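Long-range contacts in Cj0977 (Campylobacter jejuni, PDB 3BNV), which is a sigma28-regulated, nonflagellar virulence protein with a hot-dog fold, whose molecular function is unknown: residues Thr33-Ile39 with Ala72-Val77; Asn45-Leu51 with Val105-His111; Ile52-Val58 with Leu100-Val105; Lys119-Val125 with Gly137-Ser143. All blocks are in the same frame, centred on the assembly; numbering follows the deposited sequence.

Interaction 1: residues Thr33-Ile39 with Ala72-Val77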
loop_
_atom_site.group_PDB
_atom_site.type_symbol
_atom_site.label_atom_id
_atom_site.label_comp_id
_atom_site.label_asym_id
_atom_site.label_seq_id
_atom_site.Cartn_x
_atom_site.Cartn_y
_atom_site.Cartn_z
ATOM N N THR A 33 9.840 6.819 6.147
ATOM C CA THR A 33 10.377 6.913 4.800
ATOM C C THR A 33 11.151 5.655 4.399
ATOM O O THR A 33 11.546 5.512 3.224
ATOM C CB THR A 33 11.298 8.159 4.600
ATOM O OG1 THR A 33 12.437 8.073 5.449
ATOM C CG2 THR A 33 10.578 9.440 4.929
ATOM N N SER A 34 11.380 4.757 5.361
ATOM C CA SER A 34 12.095 3.502 5.103
ATOM C C SER A 34 11.160 2.479 4.469
ATOM O O SER A 34 11.621 1.453 3.938
ATOM C CB SER A 34 12.601 2.893 6.409
ATOM O OG SER A 34 13.632 3.675 6.983
ATOM N N LEU A 35 9.852 2.738 4.558
ATOM C CA LEU A 35 8.841 1.806 4.068
ATOM C C LEU A 35 8.124 2.370 2.847
ATOM O O LEU A 35 7.599 1.611 2.015
ATOM C CB LEU A 35 7.778 1.532 5.140
ATOM C CG LEU A 35 8.109 0.970 6.529
ATOM C CD1 LEU A 35 6.874 1.006 7.371
ATOM C CD2 LEU A 35 8.606 -0.467 6.452
ATOM N N ALA A 36 8.079 3.696 2.734
ATOM C CA ALA A 36 7.348 4.308 1.636
ATOM C C ALA A 36 8.256 5.032 0.651
ATOM O O ALA A 36 7.806 5.536 -0.361
ATOM C CB ALA A 36 6.284 5.250 2.163
ATOM N N GLY A 37 9.549 5.093 0.947
ATOM C CA GLY A 37 10.459 5.776 0.051
ATOM C C GLY A 37 10.745 7.201 0.496
ATOM O O GLY A 37 10.208 7.683 1.507
ATOM N N THR A 38 11.597 7.867 -0.272
ATOM C CA THR A 38 11.974 9.244 -0.014
ATOM C C THR A 38 11.656 10.146 -1.200
ATOM O O THR A 38 11.889 9.790 -2.347
ATOM C CB THR A 38 13.461 9.327 0.219
ATOM O OG1 THR A 38 13.781 8.562 1.383
ATOM C CG2 THR A 38 13.894 10.734 0.389
ATOM N N ILE A 39 11.111 11.320 -0.920
ATOM C CA ILE A 39 10.808 12.283 -1.966
ATOM C C ILE A 39 12.089 13.004 -2.333
ATOM O O ILE A 39 12.820 13.465 -1.470
ATOM C CB ILE A 39 9.779 13.297 -1.496
ATOM C CG1 ILE A 39 8.614 12.586 -0.822
ATOM C CG2 ILE A 39 9.286 14.136 -2.662
ATOM C CD1 ILE A 39 7.812 11.699 -1.761
ATOM N N ALA A 72 2.445 1.737 -1.438
ATOM C CA ALA A 72 2.784 2.731 -0.452
ATOM C C ALA A 72 3.636 3.825 -1.064
ATOM O O ALA A 72 3.368 4.997 -0.851
ATOM C CB ALA A 72 3.493 2.104 0.715
ATOM N N ALA A 73 4.663 3.461 -1.815
ATOM C CA ALA A 73 5.527 4.470 -2.386
ATOM C C ALA A 73 4.704 5.373 -3.331
ATOM O O ALA A 73 4.809 6.598 -3.289
ATOM C CB ALA A 73 6.678 3.818 -3.092
ATOM N N ALA A 74 3.857 4.763 -4.155
ATOM C CA ALA A 74 3.035 5.537 -5.074
ATOM C C ALA A 74 2.086 6.481 -4.321
ATOM O O ALA A 74 1.856 7.632 -4.718
ATOM C CB ALA A 74 2.269 4.614 -5.958
ATOM N N ASN A 75 1.541 5.978 -3.235
ATOM C CA ASN A 75 0.657 6.728 -2.385
ATOM C C ASN A 75 1.394 7.962 -1.833
ATOM O O ASN A 75 0.879 9.091 -1.814
ATOM C CB ASN A 75 0.167 5.775 -1.299
ATOM C CG ASN A 75 -0.835 6.391 -0.358
ATOM O OD1 ASN A 75 -1.059 7.614 -0.340
ATOM N ND2 ASN A 75 -1.425 5.547 0.470
ATOM N N TYR A 76 2.627 7.764 -1.419
ATOM C CA TYR A 76 3.409 8.859 -0.867
ATOM C C TYR A 76 3.749 9.910 -1.939
ATOM O O TYR A 76 3.440 11.086 -1.779
ATOM C CB TYR A 76 4.617 8.273 -0.150
ATOM C CG TYR A 76 5.517 9.215 0.594
ATOM C CD1 TYR A 76 6.874 8.998 0.620
ATOM C CD2 TYR A 76 5.023 10.279 1.300
ATOM C CE1 TYR A 76 7.723 9.836 1.316
ATOM C CE2 TYR A 76 5.877 11.138 1.997
ATOM C CZ TYR A 76 7.221 10.909 1.998
ATOM O OH TYR A 76 8.084 11.737 2.684
ATOM N N VAL A 77 4.352 9.504 -3.040
ATOM C CA VAL A 77 4.713 10.473 -4.074
ATOM C C VAL A 77 3.471 11.159 -4.722
ATOM O O VAL A 77 3.531 12.321 -5.111
ATOM C CB VAL A 77 5.679 9.893 -5.128
ATOM C CG1 VAL A 77 4.950 9.054 -6.139
ATOM C CG2 VAL A 77 6.363 10.981 -5.842
HETATM O O HOH W 1 7.482 7.271 -2.432
HETATM O O HOH W 2 10.437 12.216 1.637
#
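Ala36 sits over Ala73, their CA atoms 4.4 Å apart, where the short helical turn 33-36 ends against helix 67-82 and Gly37, at positive phi, swings the chain into strand 38-43. No direct hydrogen bond crosses this junction. Ala36 O instead receives the CA-H of Ala73 (Ala73 CA to Ala36 O 3.2 Å), and a water donates both to that carbonyl and to Ala73 O. Tyr76 carries the side-chain packing. Its CG lies anti to the backbone N (chi1 -175°), which lays the ring beside Gly37 O and against Ile39. This is the hot-dog arrangement, a long central helix wrapped by an antiparallel sheet, and Ile39 is the sheet's contribution here. Ile39 CD1 rests over one face of the Tyr76 ring in a CH-pi contact, 3.8 Å from the centroid, while Gly37 O lies at the ring's edge, 3.3 Å from Tyr76 CE1. A second water joins Tyr76 OH to Ile39 N. Beyond the segments, Phe66 of the second subunit also packs on Tyr76.

Interaction 2: residues Asn45-Leu51 with Val105-His111; sequences NYAKSIL and VLELEAH
Val105 opens the pairing against the end of strand 46-52, its CG2 4.2 Å from Ile50 CD1. Leu106 follows in a hydrogen-bonded pair with Leu51: each backbone N donates to the other's O, and Leu106 CB lies 4.1 Å from Leu51 CB. Glu107 pairs with Ile50, whose CA-H meets Leu106 O. At Leu108 the two-way backbone bonds recur with Ser49, whose hydroxyl stands between its own N and carbonyl carbon (chi1 80°), where Leu108 CD1 comes 3.4 Å from Ser49 OG. These antiparallel strands are neighbours in the hot-dog sheet; Leu51, Ser49, Ala47, Leu106, Leu108 and Ala110 share the face turned to helix 67-82, where Val77 meets Ser49 and Ala73 meets Leu108. On the other face Glu109 runs alongside Lys48, both chains extended and pointing the same way. Their aliphatic parts touch (Lys48 CG to Glu109 CG 3.9 Å), but Lys48 NZ stays 4.1 Å from Glu109 OE1, too far for a salt bridge. Ala110 shares the last two bonds with Ala47 (Ala110 N to Ala47 O 2.8 Å). His111 lies beside Tyr46: the side chains run together, ring planes oblique at 56°, with Tyr46 CD2 3.5 Å from His111 CE1.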
loop_
_atom_site.group_PDB
_atom_site.type_symbol
_atom_site.label_atom_id
_atom_site.label_comp_id
_atom_site.label_asym_id
_atom_site.label_seq_id
_atom_site.Cartn_x
_atom_site.Cartn_y
_atom_site.Cartn_z
ATOM N N ASN A 45 2.419 20.440 -8.864
ATOM C CA ASN A 45 1.762 19.330 -9.560
ATOM C C ASN A 45 2.695 18.193 -9.902
ATOM O O ASN A 45 2.406 17.395 -10.797
ATOM C CB ASN A 45 1.078 19.801 -10.849
ATOM C CG ASN A 45 -0.289 20.441 -10.591
ATOM O OD1 ASN A 45 -0.954 20.140 -9.593
ATOM N ND2 ASN A 45 -0.707 21.322 -11.487
ATOM N N TYR A 46 3.817 18.107 -9.200
ATOM C CA TYR A 46 4.855 17.177 -9.598
ATOM C C TYR A 46 5.685 16.696 -8.409
ATOM O O TYR A 46 5.998 17.470 -7.499
ATOM C CB TYR A 46 5.765 17.826 -10.644
ATOM C CG TYR A 46 6.976 16.975 -10.951
ATOM C CD1 TYR A 46 8.197 17.193 -10.306
ATOM C CD2 TYR A 46 6.887 15.928 -11.853
ATOM C CE1 TYR A 46 9.290 16.408 -10.583
ATOM C CE2 TYR A 46 7.965 15.133 -12.123
ATOM C CZ TYR A 46 9.167 15.368 -11.495
ATOM O OH TYR A 46 10.237 14.541 -11.795
ATOM N N ALA A 47 6.050 15.416 -8.429
ATOM C CA ALA A 47 6.979 14.877 -7.437
ATOM C C ALA A 47 7.714 13.636 -7.940
ATOM O O ALA A 47 7.191 12.864 -8.750
ATOM C CB ALA A 47 6.260 14.571 -6.145
ATOM N N LYS A 48 8.932 13.449 -7.452
ATOM C CA LYS A 48 9.749 12.291 -7.824
ATOM C C LYS A 48 10.231 11.590 -6.559
ATOM O O LYS A 48 10.647 12.248 -5.608
ATOM C CB LYS A 48 10.949 12.752 -8.640
ATOM C CG LYS A 48 11.469 11.734 -9.644
ATOM C CD LYS A 48 12.732 12.245 -10.378
ATOM C CE LYS A 48 13.131 11.325 -11.563
ATOM N NZ LYS A 48 13.901 12.026 -12.682
ATOM N N SER A 49 10.156 10.267 -6.513
ATOM C CA SER A 49 10.610 9.572 -5.302
ATOM C C SER A 49 11.389 8.313 -5.601
ATOM O O SER A 49 11.429 7.851 -6.735
ATOM C CB SER A 49 9.441 9.282 -4.358
ATOM O OG SER A 49 8.708 8.150 -4.770
ATOM N N ILE A 50 12.048 7.776 -4.595
ATOM C CA ILE A 50 12.700 6.506 -4.798
ATOM C C ILE A 50 12.439 5.584 -3.631
ATOM O O ILE A 50 12.382 6.023 -2.497
ATOM C CB ILE A 50 14.224 6.610 -5.151
ATOM C CG1 ILE A 50 15.054 6.706 -3.904
ATOM C CG2 ILE A 50 14.542 7.696 -6.190
ATOM C CD1 ILE A 50 15.523 5.337 -3.508
ATOM N N LEU A 51 12.231 4.312 -3.934
ATOM C CA LEU A 51 12.024 3.302 -2.915
ATOM C C LEU A 51 13.144 2.297 -3.028
ATOM O O LEU A 51 13.277 1.630 -4.054
ATOM C CB LEU A 51 10.693 2.591 -3.123
ATOM C CG LEU A 51 10.290 1.494 -2.141
ATOM C CD1 LEU A 51 9.866 2.123 -0.842
ATOM C CD2 LEU A 51 9.143 0.632 -2.670
ATOM N N VAL A 105 15.884 -0.896 -6.725
ATOM C CA VAL A 105 15.359 0.384 -6.330
ATOM C C VAL A 105 14.342 0.899 -7.342
ATOM O O VAL A 105 14.584 0.946 -8.533
ATOM C CB VAL A 105 16.457 1.424 -5.950
ATOM C CG1 VAL A 105 17.806 0.851 -6.109
ATOM C CG2 VAL A 105 16.286 2.727 -6.717
ATOM N N LEU A 106 13.179 1.256 -6.836
ATOM C CA LEU A 106 12.100 1.739 -7.652
ATOM C C LEU A 106 12.167 3.257 -7.759
ATOM O O LEU A 106 12.382 3.966 -6.764
ATOM C CB LEU A 106 10.798 1.330 -7.002
ATOM C CG LEU A 106 9.486 1.756 -7.639
ATOM C CD1 LEU A 106 9.264 0.987 -8.933
ATOM C CD2 LEU A 106 8.391 1.457 -6.644
ATOM N N GLU A 107 11.998 3.755 -8.977
ATOM C CA GLU A 107 11.992 5.187 -9.225
ATOM C C GLU A 107 10.562 5.634 -9.617
ATOM O O GLU A 107 10.037 5.220 -10.638
ATOM C CB GLU A 107 13.017 5.505 -10.308
ATOM C CG GLU A 107 14.405 5.116 -9.905
ATOM C CD GLU A 107 15.485 5.438 -10.965
ATOM O OE1 GLU A 107 16.135 4.449 -11.457
ATOM O OE2 GLU A 107 15.666 6.673 -11.282
ATOM N N LEU A 108 9.923 6.453 -8.787
ATOM C CA LEU A 108 8.553 6.878 -9.064
ATOM C C LEU A 108 8.462 8.344 -9.512
ATOM O O LEU A 108 9.181 9.194 -9.012
ATOM C CB LEU A 108 7.662 6.633 -7.844
ATOM C CG LEU A 108 7.730 5.230 -7.236
ATOM C CD1 LEU A 108 8.876 5.038 -6.237
ATOM C CD2 LEU A 108 6.423 4.859 -6.561
ATOM N N GLU A 109 7.590 8.621 -10.472
ATOM C CA GLU A 109 7.252 9.996 -10.823
ATOM C C GLU A 109 5.753 10.173 -10.742
ATOM O O GLU A 109 5.000 9.289 -11.155
ATOM C CB GLU A 109 7.706 10.366 -12.226
ATOM C CG GLU A 109 9.172 10.331 -12.402
ATOM C CD GLU A 109 9.592 10.734 -13.796
ATOM O OE1 GLU A 109 10.579 10.140 -14.303
ATOM O OE2 GLU A 109 8.955 11.640 -14.387
ATOM N N ALA A 110 5.325 11.318 -10.229
ATOM C CA ALA A 110 3.895 11.621 -10.089
ATOM C C ALA A 110 3.551 12.945 -10.737
ATOM O O ALA A 110 4.259 13.931 -10.547
ATOM C CB ALA A 110 3.512 11.649 -8.608
ATOM N N HIS A 111 2.470 12.976 -11.504
ATOM C CA HIS A 111 2.032 14.208 -12.165
ATOM C C HIS A 111 0.557 14.369 -11.895
ATOM O O HIS A 111 -0.233 13.461 -12.191
ATOM C CB HIS A 111 2.237 14.119 -13.656
ATOM C CG HIS A 111 3.656 13.919 -14.068
ATOM N ND1 HIS A 111 4.475 14.966 -14.438
ATOM C CD2 HIS A 111 4.393 12.793 -14.208
ATOM C CE1 HIS A 111 5.667 14.494 -14.766
ATOM N NE2 HIS A 111 5.637 13.176 -14.652
#

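Interaction 3: residues Ile52-Val58 with Leu100-Val105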
loop_
_atom_site.group_PDB
_atom_site.type_symbol
_atom_site.label_atom_id
_atom_site.label_comp_id
_atom_site.label_asym_id
_atom_site.label_seq_id
_atom_site.Cartn_x
_atom_site.Cartn_y
_atom_site.Cartn_z
ATOM N N ILE A 52 13.987 2.215 -2.001
ATOM C CA ILE A 52 14.947 1.125 -1.980
ATOM C C ILE A 52 14.335 -0.038 -1.206
ATOM O O ILE A 52 13.930 0.106 -0.048
ATOM C CB ILE A 52 16.379 1.537 -1.521
ATOM C CG1 ILE A 52 16.517 1.504 -0.019
ATOM C CG2 ILE A 52 16.707 2.906 -2.021
ATOM C CD1 ILE A 52 17.267 2.755 0.552
ATOM N N THR A 53 14.230 -1.175 -1.873
ATOM C CA THR A 53 13.574 -2.321 -1.271
ATOM C C THR A 53 14.432 -2.889 -0.143
ATOM O O THR A 53 15.651 -2.912 -0.242
ATOM C CB THR A 53 13.276 -3.418 -2.307
ATOM O OG1 THR A 53 14.503 -3.943 -2.823
ATOM C CG2 THR A 53 12.474 -2.847 -3.427
ATOM N N THR A 54 13.794 -3.318 0.944
ATOM C CA THR A 54 14.558 -3.867 2.079
ATOM C C THR A 54 13.945 -5.181 2.533
ATOM O O THR A 54 12.843 -5.556 2.113
ATOM C CB THR A 54 14.658 -2.903 3.315
ATOM O OG1 THR A 54 13.431 -2.932 4.055
ATOM C CG2 THR A 54 14.972 -1.474 2.897
ATOM N N SER A 55 14.668 -5.884 3.395
ATOM C CA SER A 55 14.207 -7.187 3.835
ATOM C C SER A 55 12.949 -7.077 4.677
ATOM O O SER A 55 12.314 -8.078 4.952
ATOM C CB SER A 55 15.273 -7.876 4.628
ATOM O OG SER A 55 15.567 -7.096 5.766
ATOM N N GLU A 56 12.574 -5.858 5.061
ATOM C CA GLU A 56 11.342 -5.651 5.824
ATOM C C GLU A 56 10.083 -5.707 4.983
ATOM O O GLU A 56 8.987 -5.761 5.522
ATOM C CB GLU A 56 11.405 -4.336 6.612
ATOM C CG GLU A 56 12.353 -4.457 7.829
ATOM C CD GLU A 56 12.334 -3.228 8.734
ATOM O OE1 GLU A 56 11.957 -2.137 8.230
ATOM O OE2 GLU A 56 12.695 -3.361 9.936
HETATM N N MSE A 57 10.239 -5.694 3.661
HETATM C CA MSE A 57 9.092 -5.719 2.764
HETATM C C MSE A 57 8.917 -7.023 1.980
HETATM O O MSE A 57 8.061 -7.110 1.110
HETATM C CB MSE A 57 9.091 -4.493 1.844
HETATM C CG MSE A 57 10.306 -3.598 2.004
HETATM SE SE MSE A 57 10.355 -2.052 0.797
HETATM C CE MSE A 57 9.669 -2.930 -0.781
ATOM N N VAL A 58 9.702 -8.042 2.292
ATOM C CA VAL A 58 9.595 -9.296 1.560
ATOM C C VAL A 58 8.307 -10.029 1.871
ATOM O O VAL A 58 7.795 -9.936 2.970
ATOM C CB VAL A 58 10.777 -10.262 1.847
ATOM C CG1 VAL A 58 12.100 -9.649 1.395
ATOM C CG2 VAL A 58 10.786 -10.666 3.338
ATOM N N LEU A 100 8.635 -6.457 -7.723
ATOM C CA LEU A 100 10.009 -6.099 -7.379
ATOM C C LEU A 100 10.753 -7.251 -6.713
ATOM O O LEU A 100 10.140 -8.163 -6.152
ATOM C CB LEU A 100 10.038 -4.880 -6.470
ATOM C CG LEU A 100 10.090 -3.597 -7.297
ATOM C CD1 LEU A 100 8.813 -3.409 -8.078
ATOM C CD2 LEU A 100 10.328 -2.395 -6.420
ATOM N N LYS A 101 12.077 -7.184 -6.788
ATOM C CA LYS A 101 12.958 -8.156 -6.217
ATOM C C LYS A 101 13.804 -7.431 -5.170
ATOM O O LYS A 101 14.220 -6.293 -5.396
ATOM C CB LYS A 101 13.833 -8.729 -7.343
ATOM C CG LYS A 101 14.865 -9.730 -6.892
ATOM C CD LYS A 101 14.822 -11.007 -7.717
ATOM C CE LYS A 101 15.753 -10.977 -8.911
ATOM N NZ LYS A 101 15.566 -12.203 -9.737
ATOM N N LEU A 102 14.055 -8.073 -4.025
ATOM C CA LEU A 102 14.899 -7.462 -2.994
ATOM C C LEU A 102 16.225 -7.028 -3.594
ATOM O O LEU A 102 16.877 -7.805 -4.273
ATOM C CB LEU A 102 15.138 -8.431 -1.837
ATOM C CG LEU A 102 16.069 -7.990 -0.716
ATOM C CD1 LEU A 102 15.630 -6.706 -0.081
ATOM C CD2 LEU A 102 16.126 -9.056 0.322
ATOM N N GLY A 103 16.610 -5.785 -3.345
ATOM C CA GLY A 103 17.792 -5.201 -3.973
ATOM C C GLY A 103 17.451 -4.187 -5.061
ATOM O O GLY A 103 18.267 -3.346 -5.427
ATOM N N ASP A 104 16.250 -4.280 -5.609
ATOM C CA ASP A 104 15.820 -3.321 -6.617
ATOM C C ASP A 104 15.593 -1.959 -5.985
ATOM O O ASP A 104 15.155 -1.870 -4.837
ATOM C CB ASP A 104 14.513 -3.768 -7.292
ATOM C CG ASP A 104 14.749 -4.792 -8.386
ATOM O OD1 ASP A 104 15.902 -4.903 -8.850
ATOM O OD2 ASP A 104 13.781 -5.469 -8.794
ATOM N N VAL A 105 15.884 -0.896 -6.725
ATOM C CA VAL A 105 15.359 0.384 -6.330
ATOM C C VAL A 105 14.342 0.899 -7.342
ATOM O O VAL A 105 14.584 0.946 -8.533
ATOM C CB VAL A 105 16.457 1.424 -5.950
ATOM C CG1 VAL A 105 17.806 0.851 -6.109
ATOM C CG2 VAL A 105 16.286 2.727 -6.717
#
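Thr53 and the turn Lys101-Asp104 form the tight part of this contact, with the Thr53 hydroxyl held among backbone groups of the turn. Gly103 N donates to Thr53 OG1 (2.8 Å), and the hydroxyl donates to Asp104 O (3.0 Å), reaching a lone pair in the carbonyl plane. Asp104 O also accepts from Thr53 N at 3.2 Å, nearly in line with the C=O bond, so two donors of one residue grip it. With Thr53 OG1 between its own backbone N and carbonyl carbon (chi1 65°), the hydroxyl reaches both Gly103 N and Asp104 O. That torsion also places Thr53 CG2 beside the N, where it meets Leu100 CD2 at 3.7 Å; Ile65 packs on both residues. The turn is a type II beta turn with Gly103 at positive phi, closed by Asp104 N to Lys101 O and braced by the Asp104 carboxylate, whose OD2 takes Lys101 N from above its plane. Here the loops leaving strand 46-52 and entering strand 105-112 meet at one end of the hot-dog sheet, and Ile52 with Val105 adds one more antiparallel, non-hydrogen-bonded pair to their ladder. Toward solvent the grip slackens to apolar touches. Exposed Leu102 lays CD1 against the ST turn that starts at Thr54, 3.5 Å from Thr54 C, and its CD2 reaches Val58 CG1 at 4.2 Å. Glu30 of the second subunit packs on Val58.

Interaction 4: residues Lys119-Val125 with Gly137-Ser143; sequences KKRDVKV and GTIQVVS
Lys119 leads into the pairing by accepting Ser143 N at its carbonyl O (3.1 Å), while its aliphatic chain runs past Ser143 O, with Lys119 CD 3.4 Å away; its ammonium group goes on to a salt bridge with Asp145. Lys120 lies opposite Val142, and its CB touches Val142 CG2. Farther out the Lys120 chain slants across Gln140, bringing Lys120 CE to 3.4 Å from Gln140 NE2. Arg121 forms two backbone bonds with Val141, and its bent side chain turns off to Asn45 and Leu113 O. Asp122 faces Gln140. The two chains run alongside each other with carboxylate and amide planes 27° apart, and Gln140 NE2 gives Asp122 OD1 only a weak, long bond of 3.5 Å. These strands, 120-129 and 132-143, form a beta hairpin within the antiparallel sheet of the hot-dog fold. Val123 belongs to its buried face, the one packed on helix 67-82: with chi1 at 178° its CG2 sits beside the backbone N and meets Val141 CG2 at 3.9 Å, while Ala78 of the helix touches it. Lys124 returns to the face of Asp122 and crosses Thr138 at about a right angle, with Lys124 NZ 3.7 Å from Thr138 OG1. Val125 pairs with Gly137 through two backbone bonds; Val125 N to Gly137 O is 2.7 Å and almost straight at 178°. Val125 CG2 reaches Ile139 CD1, 4.3 Å away.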
loop_
_atom_site.group_PDB
_atom_site.type_symbol
_atom_site.label_atom_id
_atom_site.label_comp_id
_atom_site.label_asym_id
_atom_site.label_seq_id
_atom_site.Cartn_x
_atom_site.Cartn_y
_atom_site.Cartn_z
ATOM N N LYS A 119 -10.619 20.677 -4.625
ATOM C CA LYS A 119 -9.777 20.010 -3.613
ATOM C C LYS A 119 -9.533 18.519 -3.910
ATOM O O LYS A 119 -8.683 17.889 -3.280
ATOM C CB LYS A 119 -10.389 20.165 -2.214
ATOM C CG LYS A 119 -10.435 21.588 -1.706
ATOM C CD LYS A 119 -11.242 21.650 -0.434
ATOM C CE LYS A 119 -11.334 23.087 0.086
ATOM N NZ LYS A 119 -9.987 23.592 0.461
ATOM N N LYS A 120 -10.290 17.975 -4.865
ATOM C CA LYS A 120 -10.117 16.600 -5.325
ATOM C C LYS A 120 -9.264 16.588 -6.607
ATOM O O LYS A 120 -9.621 17.218 -7.617
ATOM C CB LYS A 120 -11.489 15.947 -5.526
ATOM C CG LYS A 120 -11.474 14.570 -6.202
ATOM C CD LYS A 120 -12.897 14.114 -6.572
ATOM C CE LYS A 120 -12.846 12.800 -7.361
ATOM N NZ LYS A 120 -14.045 11.880 -7.170
ATOM N N ARG A 121 -8.137 15.884 -6.542
ATOM C CA ARG A 121 -7.139 15.849 -7.606
ATOM C C ARG A 121 -6.825 14.425 -8.044
ATOM O O ARG A 121 -6.726 13.509 -7.199
ATOM C CB ARG A 121 -5.834 16.445 -7.094
ATOM C CG ARG A 121 -5.968 17.679 -6.267
ATOM C CD ARG A 121 -6.285 18.888 -7.140
ATOM N NE ARG A 121 -5.465 18.903 -8.340
ATOM C CZ ARG A 121 -4.340 19.598 -8.472
ATOM N NH1 ARG A 121 -3.888 20.349 -7.485
ATOM N NH2 ARG A 121 -3.668 19.552 -9.608
ATOM N N ASP A 122 -6.634 14.248 -9.355
ATOM C CA ASP A 122 -6.200 12.951 -9.921
ATOM C C ASP A 122 -4.698 13.002 -10.192
ATOM O O ASP A 122 -4.206 13.931 -10.807
ATOM C CB ASP A 122 -6.971 12.642 -11.226
ATOM C CG ASP A 122 -8.491 12.642 -11.027
ATOM O OD1 ASP A 122 -8.947 12.337 -9.902
ATOM O OD2 ASP A 122 -9.242 12.949 -11.990
ATOM N N VAL A 123 -3.975 11.999 -9.738
ATOM C CA VAL A 123 -2.528 11.980 -9.890
ATOM C C VAL A 123 -2.072 10.726 -10.623
ATOM O O VAL A 123 -2.441 9.611 -10.265
ATOM C CB VAL A 123 -1.856 12.040 -8.514
ATOM C CG1 VAL A 123 -0.319 11.964 -8.653
ATOM C CG2 VAL A 123 -2.290 13.300 -7.775
ATOM N N LYS A 124 -1.272 10.919 -11.661
ATOM C CA LYS A 124 -0.780 9.808 -12.464
ATOM C C LYS A 124 0.604 9.438 -11.906
ATOM O O LYS A 124 1.489 10.294 -11.802
ATOM C CB LYS A 124 -0.733 10.252 -13.932
ATOM C CG LYS A 124 -1.265 9.254 -14.919
ATOM C CD LYS A 124 -0.512 7.899 -14.769
ATOM C CE LYS A 124 -0.955 6.833 -15.813
ATOM N NZ LYS A 124 -2.095 5.975 -15.330
ATOM N N VAL A 125 0.768 8.193 -11.475
ATOM C CA VAL A 125 2.045 7.733 -10.939
ATOM C C VAL A 125 2.614 6.600 -11.801
ATOM O O VAL A 125 1.871 5.733 -12.276
ATOM C CB VAL A 125 1.904 7.192 -9.511
ATOM C CG1 VAL A 125 3.274 7.003 -8.875
ATOM C CG2 VAL A 125 1.031 8.117 -8.654
ATOM N N GLY A 137 -0.269 3.867 -12.196
ATOM C CA GLY A 137 -1.492 4.052 -11.444
ATOM C C GLY A 137 -2.048 5.460 -11.367
ATOM O O GLY A 137 -1.331 6.446 -11.543
ATOM N N THR A 138 -3.343 5.543 -11.103
ATOM C CA THR A 138 -3.978 6.819 -10.845
ATOM C C THR A 138 -4.449 6.855 -9.409
ATOM O O THR A 138 -5.154 5.947 -8.951
ATOM C CB THR A 138 -5.219 7.026 -11.697
ATOM O OG1 THR A 138 -4.881 6.972 -13.089
ATOM C CG2 THR A 138 -5.776 8.380 -11.397
ATOM N N ILE A 139 -4.112 7.929 -8.710
ATOM C CA ILE A 139 -4.498 8.056 -7.313
ATOM C C ILE A 139 -5.267 9.344 -7.068
ATOM O O ILE A 139 -4.856 10.411 -7.498
ATOM C CB ILE A 139 -3.255 7.990 -6.434
ATOM C CG1 ILE A 139 -2.659 6.584 -6.525
ATOM C CG2 ILE A 139 -3.591 8.313 -5.024
ATOM C CD1 ILE A 139 -1.517 6.382 -5.597
ATOM N N GLN A 140 -6.389 9.246 -6.382
ATOM C CA GLN A 140 -7.213 10.412 -6.143
ATOM C C GLN A 140 -6.923 10.983 -4.760
ATOM O O GLN A 140 -7.152 10.333 -3.766
ATOM C CB GLN A 140 -8.686 10.038 -6.290
ATOM C CG GLN A 140 -9.136 9.699 -7.711
ATOM C CD GLN A 140 -10.648 9.439 -7.780
ATOM O OE1 GLN A 140 -11.190 8.646 -6.989
ATOM N NE2 GLN A 140 -11.342 10.118 -8.716
ATOM N N VAL A 141 -6.395 12.205 -4.725
ATOM C CA VAL A 141 -6.043 12.894 -3.489
ATOM C C VAL A 141 -7.070 13.982 -3.197
ATOM O O VAL A 141 -7.440 14.713 -4.072
ATOM C CB VAL A 141 -4.678 13.605 -3.592
ATOM C CG1 VAL A 141 -4.290 14.183 -2.240
ATOM C CG2 VAL A 141 -3.573 12.672 -4.124
ATOM N N VAL A 142 -7.535 14.081 -1.959
ATOM C CA VAL A 142 -8.410 15.175 -1.562
ATOM C C VAL A 142 -7.782 15.910 -0.389
ATOM O O VAL A 142 -7.161 15.282 0.489
ATOM C CB VAL A 142 -9.809 14.691 -1.118
ATOM C CG1 VAL A 142 -10.555 15.825 -0.522
ATOM C CG2 VAL A 142 -10.599 14.120 -2.293
ATOM N N SER A 143 -7.943 17.233 -0.360
ATOM C CA SER A 143 -7.381 18.009 0.743
ATOM C C SER A 143 -8.425 18.817 1.491
ATOM O O SER A 143 -9.537 19.063 1.007
ATOM C CB SER A 143 -6.212 18.889 0.290
ATOM O OG SER A 143 -6.584 19.757 -0.759
#

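Overall arrangement
Interactions 2 and 4 are ladders of one sheet, with strands 105-112 and 120-129 neighbours between them; His111 O to Lys124 N and Asn45 OD1 to Arg121 NH2 tie the two together. Each has a mainly apolar face toward helix 67-82 and an outer face where lysines and acidic groups gather. Interaction 1 is the buried one, packing that helix against the sheet's first strand with waters and a ring contact in place of direct bonds, and Val77 passes from it to both ladders. Interaction 3 extends interaction 2 through Val105 into peripheral loops, where a threonine hydroxyl and a turn take over as regular pairing ends. It lies about 26 Å from interaction 4, centre to centre. Interactions 1 and 3 both touch the second subunit.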